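Local coordinates for flavin-dependent monooxygenase, oxygenase subunit HsaA (Rhodococcus sp., PDB 2RFQ), which hydroxylates the phenolic A-ring of the secosteroid 3-HSA to the catechol 3,4-DHSA during cholesterol breakdown, using FMNH2 and molecular oxygen, at residues W84-I89 with S142-D146; H237-S242 with H368-D372; R323-R328 with R375-Y380. All coordinates share one frame; numbering follows the deposited sequence.

Contact 1: residues W84-I89 with S142-D146; sequences WVSSII and SSGCD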
# COMPACT_ATOMS: atom_id res chain seq x y z
N TRP A 84 -15.81 -1.65 -23.03
CA TRP A 84 -16.36 -2.79 -22.29
C TRP A 84 -17.30 -3.61 -23.17
O TRP A 84 -17.16 -4.84 -23.27
CB TRP A 84 -17.12 -2.28 -21.08
CG TRP A 84 -17.67 -3.33 -20.14
CD1 TRP A 84 -18.94 -3.82 -20.12
CD2 TRP A 84 -16.96 -3.99 -19.07
NE1 TRP A 84 -19.08 -4.73 -19.09
CE2 TRP A 84 -17.88 -4.85 -18.43
CE3 TRP A 84 -15.64 -3.93 -18.58
CZ2 TRP A 84 -17.51 -5.66 -17.33
CZ3 TRP A 84 -15.27 -4.72 -17.50
CH2 TRP A 84 -16.21 -5.57 -16.88
N VAL A 85 -18.25 -2.93 -23.79
CA VAL A 85 -19.20 -3.61 -24.69
C VAL A 85 -18.48 -4.27 -25.87
O VAL A 85 -18.79 -5.41 -26.24
CB VAL A 85 -20.27 -2.62 -25.17
CG1 VAL A 85 -21.13 -3.20 -26.30
CG2 VAL A 85 -21.15 -2.20 -23.98
N SER A 86 -17.52 -3.55 -26.45
CA SER A 86 -16.81 -4.05 -27.62
C SER A 86 -16.09 -5.35 -27.28
O SER A 86 -16.13 -6.33 -28.02
CB SER A 86 -15.80 -3.00 -28.13
OG SER A 86 -16.49 -1.88 -28.70
N SER A 87 -15.44 -5.36 -26.13
CA SER A 87 -14.69 -6.55 -25.72
C SER A 87 -15.60 -7.77 -25.56
O SER A 87 -15.32 -8.84 -26.12
CB SER A 87 -14.00 -6.27 -24.40
OG SER A 87 -13.08 -7.32 -24.11
N ILE A 88 -16.70 -7.59 -24.82
CA ILE A 88 -17.56 -8.74 -24.50
C ILE A 88 -18.31 -9.22 -25.75
O ILE A 88 -18.31 -10.44 -26.07
CB ILE A 88 -18.48 -8.41 -23.32
CG1 ILE A 88 -17.62 -8.16 -22.08
CG2 ILE A 88 -19.38 -9.59 -23.00
CD1 ILE A 88 -18.15 -7.12 -21.07
N ILE A 89 -18.91 -8.30 -26.49
CA ILE A 89 -19.62 -8.70 -27.71
C ILE A 89 -18.63 -9.31 -28.72
O ILE A 89 -18.94 -10.30 -29.38
CB ILE A 89 -20.45 -7.55 -28.32
CG1 ILE A 89 -21.51 -7.07 -27.31
CG2 ILE A 89 -21.12 -7.99 -29.61
CD1 ILE A 89 -22.65 -6.27 -27.91
N SER A 142 -26.23 -8.03 -19.04
CA SER A 142 -25.90 -8.39 -20.43
C SER A 142 -25.46 -7.13 -21.16
O SER A 142 -26.25 -6.45 -21.79
CB SER A 142 -27.08 -9.09 -21.14
OG SER A 142 -26.63 -9.64 -22.38
N SER A 143 -24.17 -6.83 -21.05
CA SER A 143 -23.62 -5.62 -21.65
C SER A 143 -23.88 -5.56 -23.14
O SER A 143 -23.61 -6.52 -23.88
CB SER A 143 -22.11 -5.54 -21.41
OG SER A 143 -21.85 -5.51 -20.01
N GLY A 144 -24.38 -4.40 -23.58
CA GLY A 144 -24.66 -4.18 -25.01
C GLY A 144 -25.76 -5.06 -25.59
O GLY A 144 -25.86 -5.20 -26.81
N CYS A 145 -26.64 -5.61 -24.74
CA CYS A 145 -27.66 -6.54 -25.23
C CYS A 145 -28.59 -5.94 -26.31
O CYS A 145 -29.08 -6.67 -27.17
CB CYS A 145 -28.45 -7.17 -24.07
SG CYS A 145 -29.27 -5.98 -23.00
N ASP A 146 -28.84 -4.63 -26.28
CA ASP A 146 -29.70 -4.02 -27.30
C ASP A 146 -29.08 -4.12 -28.70
O ASP A 146 -29.79 -4.08 -29.71
CB ASP A 146 -29.99 -2.55 -26.97
CG ASP A 146 -31.08 -1.97 -27.85
OD1 ASP A 146 -32.16 -2.59 -27.99
OD2 ASP A 146 -30.86 -0.88 -28.39

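Contact 2: residues H237-S242 with H368-D372; sequences HPTTIS and HAAND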
# COMPACT_ATOMS: atom_id res chain seq x y z
N HIS A 237 -11.91 -15.37 -21.50
CA HIS A 237 -13.04 -14.56 -20.99
C HIS A 237 -12.56 -13.57 -19.93
O HIS A 237 -12.79 -12.36 -20.06
CB HIS A 237 -14.20 -15.44 -20.55
CG HIS A 237 -15.32 -14.70 -19.90
ND1 HIS A 237 -15.96 -13.63 -20.50
CD2 HIS A 237 -15.90 -14.86 -18.69
CE1 HIS A 237 -16.89 -13.17 -19.68
NE2 HIS A 237 -16.88 -13.90 -18.58
N PRO A 238 -11.84 -14.06 -18.90
CA PRO A 238 -11.36 -13.05 -17.94
C PRO A 238 -10.46 -11.95 -18.55
O PRO A 238 -10.52 -10.78 -18.13
CB PRO A 238 -10.61 -13.88 -16.89
CG PRO A 238 -11.34 -15.21 -16.93
CD PRO A 238 -11.53 -15.42 -18.43
N THR A 239 -9.64 -12.29 -19.54
CA THR A 239 -8.81 -11.25 -20.20
C THR A 239 -9.72 -10.23 -20.94
O THR A 239 -9.43 -9.03 -20.97
CB THR A 239 -7.77 -11.88 -21.14
OG1 THR A 239 -6.90 -12.71 -20.35
CG2 THR A 239 -6.91 -10.79 -21.85
N THR A 240 -10.84 -10.72 -21.49
CA THR A 240 -11.84 -9.81 -22.12
C THR A 240 -12.45 -8.80 -21.12
O THR A 240 -12.88 -7.72 -21.51
CB THR A 240 -12.89 -10.57 -22.95
OG1 THR A 240 -12.77 -10.16 -24.34
CG2 THR A 240 -14.30 -10.26 -22.52
N ILE A 241 -12.43 -9.16 -19.84
CA ILE A 241 -12.89 -8.32 -18.76
C ILE A 241 -11.79 -7.38 -18.26
O ILE A 241 -12.07 -6.22 -17.92
CB ILE A 241 -13.45 -9.23 -17.60
CG1 ILE A 241 -14.62 -10.06 -18.11
CG2 ILE A 241 -13.69 -8.43 -16.30
CD1 ILE A 241 -15.75 -9.22 -18.80
N SER A 242 -10.55 -7.84 -18.21
CA SER A 242 -9.47 -6.96 -17.74
C SER A 242 -8.99 -5.99 -18.83
O SER A 242 -8.65 -4.85 -18.53
CB SER A 242 -8.26 -7.77 -17.22
OG SER A 242 -8.64 -8.53 -16.08
N HIS A 368 -16.98 -7.42 -11.72
CA HIS A 368 -17.16 -8.67 -12.47
C HIS A 368 -16.53 -9.86 -11.73
O HIS A 368 -15.43 -9.74 -11.18
CB HIS A 368 -16.55 -8.51 -13.88
CG HIS A 368 -17.00 -9.56 -14.84
ND1 HIS A 368 -16.51 -10.85 -14.81
CD2 HIS A 368 -17.91 -9.52 -15.85
CE1 HIS A 368 -17.10 -11.56 -15.76
NE2 HIS A 368 -17.95 -10.78 -16.40
N ALA A 369 -17.22 -11.01 -11.74
CA ALA A 369 -16.71 -12.21 -11.07
C ALA A 369 -15.29 -12.53 -11.49
O ALA A 369 -14.50 -13.02 -10.67
CB ALA A 369 -17.59 -13.41 -11.35
N ALA A 370 -14.98 -12.30 -12.77
CA ALA A 370 -13.67 -12.66 -13.31
C ALA A 370 -12.53 -11.74 -12.83
O ALA A 370 -11.35 -12.03 -13.06
CB ALA A 370 -13.72 -12.71 -14.86
N ASN A 371 -12.90 -10.63 -12.16
CA ASN A 371 -11.91 -9.73 -11.56
C ASN A 371 -11.65 -9.99 -10.08
O ASN A 371 -10.73 -9.38 -9.50
CB ASN A 371 -12.31 -8.26 -11.71
CG ASN A 371 -12.09 -7.72 -13.10
OD1 ASN A 371 -12.87 -6.85 -13.58
ND2 ASN A 371 -11.05 -8.17 -13.75
N ASP A 372 -12.43 -10.87 -9.45
CA ASP A 372 -12.21 -11.12 -8.03
C ASP A 372 -10.78 -11.63 -7.84
O ASP A 372 -10.43 -12.69 -8.37
CB ASP A 372 -13.18 -12.14 -7.47
CG ASP A 372 -13.02 -12.29 -5.98
OD1 ASP A 372 -13.72 -11.60 -5.22
OD2 ASP A 372 -12.08 -12.99 -5.58

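Contact 3: residues R323-R328 with R375-Y380; sequences RRDQVR and RAYVMY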
# COMPACT_ATOMS: atom_id res chain seq x y z
N ARG A 323 -4.34 -16.36 -14.96
CA ARG A 323 -5.37 -15.87 -14.03
C ARG A 323 -4.80 -14.95 -12.94
O ARG A 323 -5.37 -13.89 -12.63
CB ARG A 323 -6.13 -17.04 -13.44
CG ARG A 323 -7.20 -17.57 -14.39
CD ARG A 323 -8.42 -16.65 -14.35
NE ARG A 323 -9.18 -16.85 -13.10
CZ ARG A 323 -9.86 -15.90 -12.46
NH1 ARG A 323 -9.90 -14.63 -12.92
NH2 ARG A 323 -10.53 -16.23 -11.35
N ARG A 324 -3.66 -15.36 -12.38
CA ARG A 324 -2.95 -14.55 -11.37
C ARG A 324 -2.71 -13.13 -11.86
O ARG A 324 -3.05 -12.16 -11.20
CB ARG A 324 -1.62 -15.23 -11.02
CG ARG A 324 -0.72 -14.39 -10.09
CD ARG A 324 0.74 -14.90 -10.08
NE ARG A 324 1.39 -14.56 -11.34
CZ ARG A 324 2.54 -15.07 -11.76
NH1 ARG A 324 3.22 -15.98 -11.03
NH2 ARG A 324 3.05 -14.65 -12.92
N ASP A 325 -2.11 -13.00 -13.05
CA ASP A 325 -1.72 -11.70 -13.57
C ASP A 325 -2.89 -10.92 -14.11
O ASP A 325 -2.84 -9.69 -14.18
CB ASP A 325 -0.66 -11.90 -14.67
CG ASP A 325 0.67 -12.45 -14.11
OD1 ASP A 325 0.94 -12.31 -12.89
OD2 ASP A 325 1.43 -13.00 -14.93
N GLN A 326 -3.94 -11.62 -14.54
CA GLN A 326 -5.11 -11.00 -15.13
C GLN A 326 -5.94 -10.25 -14.07
O GLN A 326 -6.25 -9.05 -14.23
CB GLN A 326 -5.95 -12.02 -15.91
CG GLN A 326 -7.35 -11.49 -16.25
CD GLN A 326 -8.37 -11.96 -15.24
OE1 GLN A 326 -8.32 -13.11 -14.80
NE2 GLN A 326 -9.31 -11.07 -14.88
N VAL A 327 -6.26 -10.92 -12.97
CA VAL A 327 -6.92 -10.18 -11.89
C VAL A 327 -6.01 -9.04 -11.39
O VAL A 327 -6.47 -7.92 -11.10
CB VAL A 327 -7.39 -11.08 -10.72
CG1 VAL A 327 -8.36 -12.17 -11.24
CG2 VAL A 327 -6.21 -11.69 -9.96
N ARG A 328 -4.71 -9.30 -11.35
CA ARG A 328 -3.79 -8.26 -10.87
C ARG A 328 -3.73 -7.07 -11.83
O ARG A 328 -3.59 -5.94 -11.37
CB ARG A 328 -2.39 -8.81 -10.61
CG ARG A 328 -1.62 -7.93 -9.58
CD ARG A 328 -0.55 -8.79 -8.84
NE ARG A 328 0.20 -8.09 -7.80
CZ ARG A 328 -0.28 -7.81 -6.59
NH1 ARG A 328 -1.54 -8.14 -6.25
NH2 ARG A 328 0.48 -7.19 -5.69
N ARG A 375 -9.84 -14.97 -5.54
CA ARG A 375 -10.22 -16.24 -6.14
C ARG A 375 -9.03 -16.77 -6.97
O ARG A 375 -8.63 -17.93 -6.82
CB ARG A 375 -11.45 -16.04 -7.03
CG ARG A 375 -11.83 -17.30 -7.76
CD ARG A 375 -13.14 -17.11 -8.52
NE ARG A 375 -13.57 -18.37 -9.14
CZ ARG A 375 -14.76 -18.56 -9.73
NH1 ARG A 375 -15.66 -17.58 -9.77
NH2 ARG A 375 -15.04 -19.74 -10.28
N ALA A 376 -8.48 -15.91 -7.84
CA ALA A 376 -7.37 -16.34 -8.70
C ALA A 376 -6.09 -16.56 -7.88
O ALA A 376 -5.34 -17.51 -8.16
CB ALA A 376 -7.12 -15.33 -9.83
N TYR A 377 -5.85 -15.68 -6.90
CA TYR A 377 -4.61 -15.76 -6.11
C TYR A 377 -4.55 -17.03 -5.27
O TYR A 377 -3.52 -17.71 -5.23
CB TYR A 377 -4.46 -14.55 -5.18
CG TYR A 377 -4.27 -13.22 -5.86
CD1 TYR A 377 -3.78 -13.12 -7.17
CD2 TYR A 377 -4.56 -12.05 -5.17
CE1 TYR A 377 -3.60 -11.85 -7.80
CE2 TYR A 377 -4.37 -10.78 -5.76
CZ TYR A 377 -3.90 -10.69 -7.08
OH TYR A 377 -3.73 -9.46 -7.70
N VAL A 378 -5.67 -17.35 -4.63
CA VAL A 378 -5.72 -18.57 -3.82
C VAL A 378 -5.49 -19.77 -4.72
O VAL A 378 -4.72 -20.68 -4.37
CB VAL A 378 -7.06 -18.66 -3.04
CG1 VAL A 378 -7.24 -20.04 -2.41
CG2 VAL A 378 -7.10 -17.56 -1.97
N MSE A 379 -6.14 -19.79 -5.88
CA MSE A 379 -5.98 -20.91 -6.80
C MSE A 379 -4.52 -21.07 -7.25
O MSE A 379 -3.98 -22.17 -7.28
CB MSE A 379 -6.86 -20.72 -8.03
CG MSE A 379 -6.75 -21.89 -8.97
SE MSE A 379 -7.85 -21.63 -10.55
CE MSE A 379 -7.09 -19.95 -11.16
N TYR A 380 -3.91 -19.95 -7.60
CA TYR A 380 -2.50 -19.96 -8.02
C TYR A 380 -1.63 -20.54 -6.89
O TYR A 380 -0.79 -21.42 -7.14
CB TYR A 380 -2.03 -18.54 -8.36
CG TYR A 380 -0.55 -18.51 -8.63
CD1 TYR A 380 -0.05 -18.86 -9.89
CD2 TYR A 380 0.35 -18.19 -7.62
CE1 TYR A 380 1.32 -18.85 -10.13
CE2 TYR A 380 1.70 -18.21 -7.84
CZ TYR A 380 2.18 -18.52 -9.09
OH TYR A 380 3.55 -18.51 -9.30

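Contact 1: residues W84-I89 with S142-D146
The indole of Trp84 meets Ser143 at its pyrrole edge, where the hydroxyl lies in the ring plane with OG 3.0 Å from NE1 of Trp84. One face of the same indole carries CD1 of Ile88, one helical turn on, 3.2 Å above the plane and displaced toward the rim. Ser143 OG is thus approached by the edge of the indole and, more distantly, by the Ile88 methyl, and it is hydrogen-bonded to Ser192 OG. Trp84 CG stands anti to the backbone N (chi1 -175°), and with chi2 at -97° the NE1 edge is presented to Ser143.

The other partner is a type II turn from Ser142 to Cys145, at the end of strand 132-142 of the beta domain and closed by the hydrogen bond from Cys145 N to Ser142 O. This is the acyl-CoA dehydrogenase-like arrangement, in which the helix 80-96 of the N-terminal domain rests against the middle, beta domain; by similarity, Trp84, Ser142 and Ser143 contribute to FMN binding.

At Gly144 the backbone itself is the contact surface. Val85 CG1 packs on its CA at 3.9 Å, and Ile89 CD1 reaches its carbonyl O at 3.6 Å. A CB on this residue would run into both Val85 CG1 and Ile89 CD1, and the positive phi of 65° is one that residues with side chains seldom adopt. Gly144 also forms a backbone hydrogen bond with Thr190, while Met41 of helix 38-47 packs against Val85 and Ile89.

Contact 2: residues H237-S242 with H368-D372
Ile241 and His368 cross at about a right angle, the aliphatic chain standing over the flat imidazole. CG1 of Ile241 sits 3.7 Å from the centroid of the His368 ring and only 9° off its normal, a CH-pi contact over the middle of the face, while CD1 of Ile241 continues toward the NE2-CD2 side of the ring, 3.6 Å from NE2 of His368. The imidazole is kept in this pose from its own loop: Ala370 N donates to His368 ND1 at 2.9 Å, nearly straight and close to the ring plane, which probably fixes the rotation of the ring about chi2.

His237 approaches the same imidazole obliquely, with centroids 5.5 Å apart and planes inclined at 68°. Its own ring is stacked on Trp233 and meets Tyr120 edge-to-face, making a small aromatic cluster. With chi1 at -61°, CG2 of Ile241 lies anti to the backbone N and rests against both the base of the His368 side chain and the side-chain amide of Asn371. Beside this, the methyl of Ala370 packs on Pro238, CB to CB 3.9 Å, at the point where the helix is kinked because the proline N cannot bond to the preceding turn.

His368 and Ala369 belong, by similarity, to the FMN site, and the contact thus ties a cofactor-binding loop to a long helix of the C-terminal helical domain. Ser242 OG and Ala370 O both accept hydrogen bonds from Gln326 of helix 316-344, and Ser242 OG is also bonded to Thr330. Helix 80-96 packs against Ile241 through Trp84 and Ile88, and the loop runs on into helix 373-384.

Contact 3: residues R323-R328 with R375-Y380
Arg324 CG is anti to the backbone N (chi1 174°) and the chain bends at chi3, which carries CD over the centre of the Tyr380 ring, 3.8 Å from its centroid, and brings NH1 to the phenol. NE and NH2 of Arg324 grip the two carboxylate oxygens of Asp325 side-on, NE lying 2.8 Å from OD1. Arg328, extended from CG to NE, crosses Tyr377 at about a right angle and donates from NH1 to Tyr377 OH at 2.9 Å, in its guanidinium plane. The Tyr377 ring slides past Val327, whose CG2 lies 3.4 Å from CE1 of Tyr377. Arg323 instead folds back at chi2 and chi3, laying one guanidinium face on Ala376 CB and giving NH1 to Gln326 OE1. Were Tyr380 an alanine, Arg324 CD would probably lose the ring face it packs on, and Tyr253 of a neighbouring subunit its hydroxyl partner.

The segments of helices 316-344 and 373-384 pack nearly antiparallel, their axes approaching to 8.4 Å at 156°. The same neighbouring subunit borders the pair, its Asp289 forming a salt bridge with Arg328, while helix 233-266 meets Arg323 through Pro238.

How the contacts relate
The contacts form a row from the beta domain to the subunit interface, with contacts 1 and 2 centred 13 Å apart, contacts 2 and 3 11 Å apart, and contacts 1 and 3 24 Å apart. Contact 1 closes in the chain before the others open, whereas the segments of contacts 2 and 3 alternate. Helices 80-96 and 233-266 join contact 1 to contact 2, where Ser87 OG probably bonds to Thr240 O; helix 316-344 carries one segment of contact 3 and also packs against contact 2. Residues assigned by similarity to the FMN site lie in contacts 1 and 2, so the row links the probable cofactor pocket to the tetramer interface that contact 3 borders.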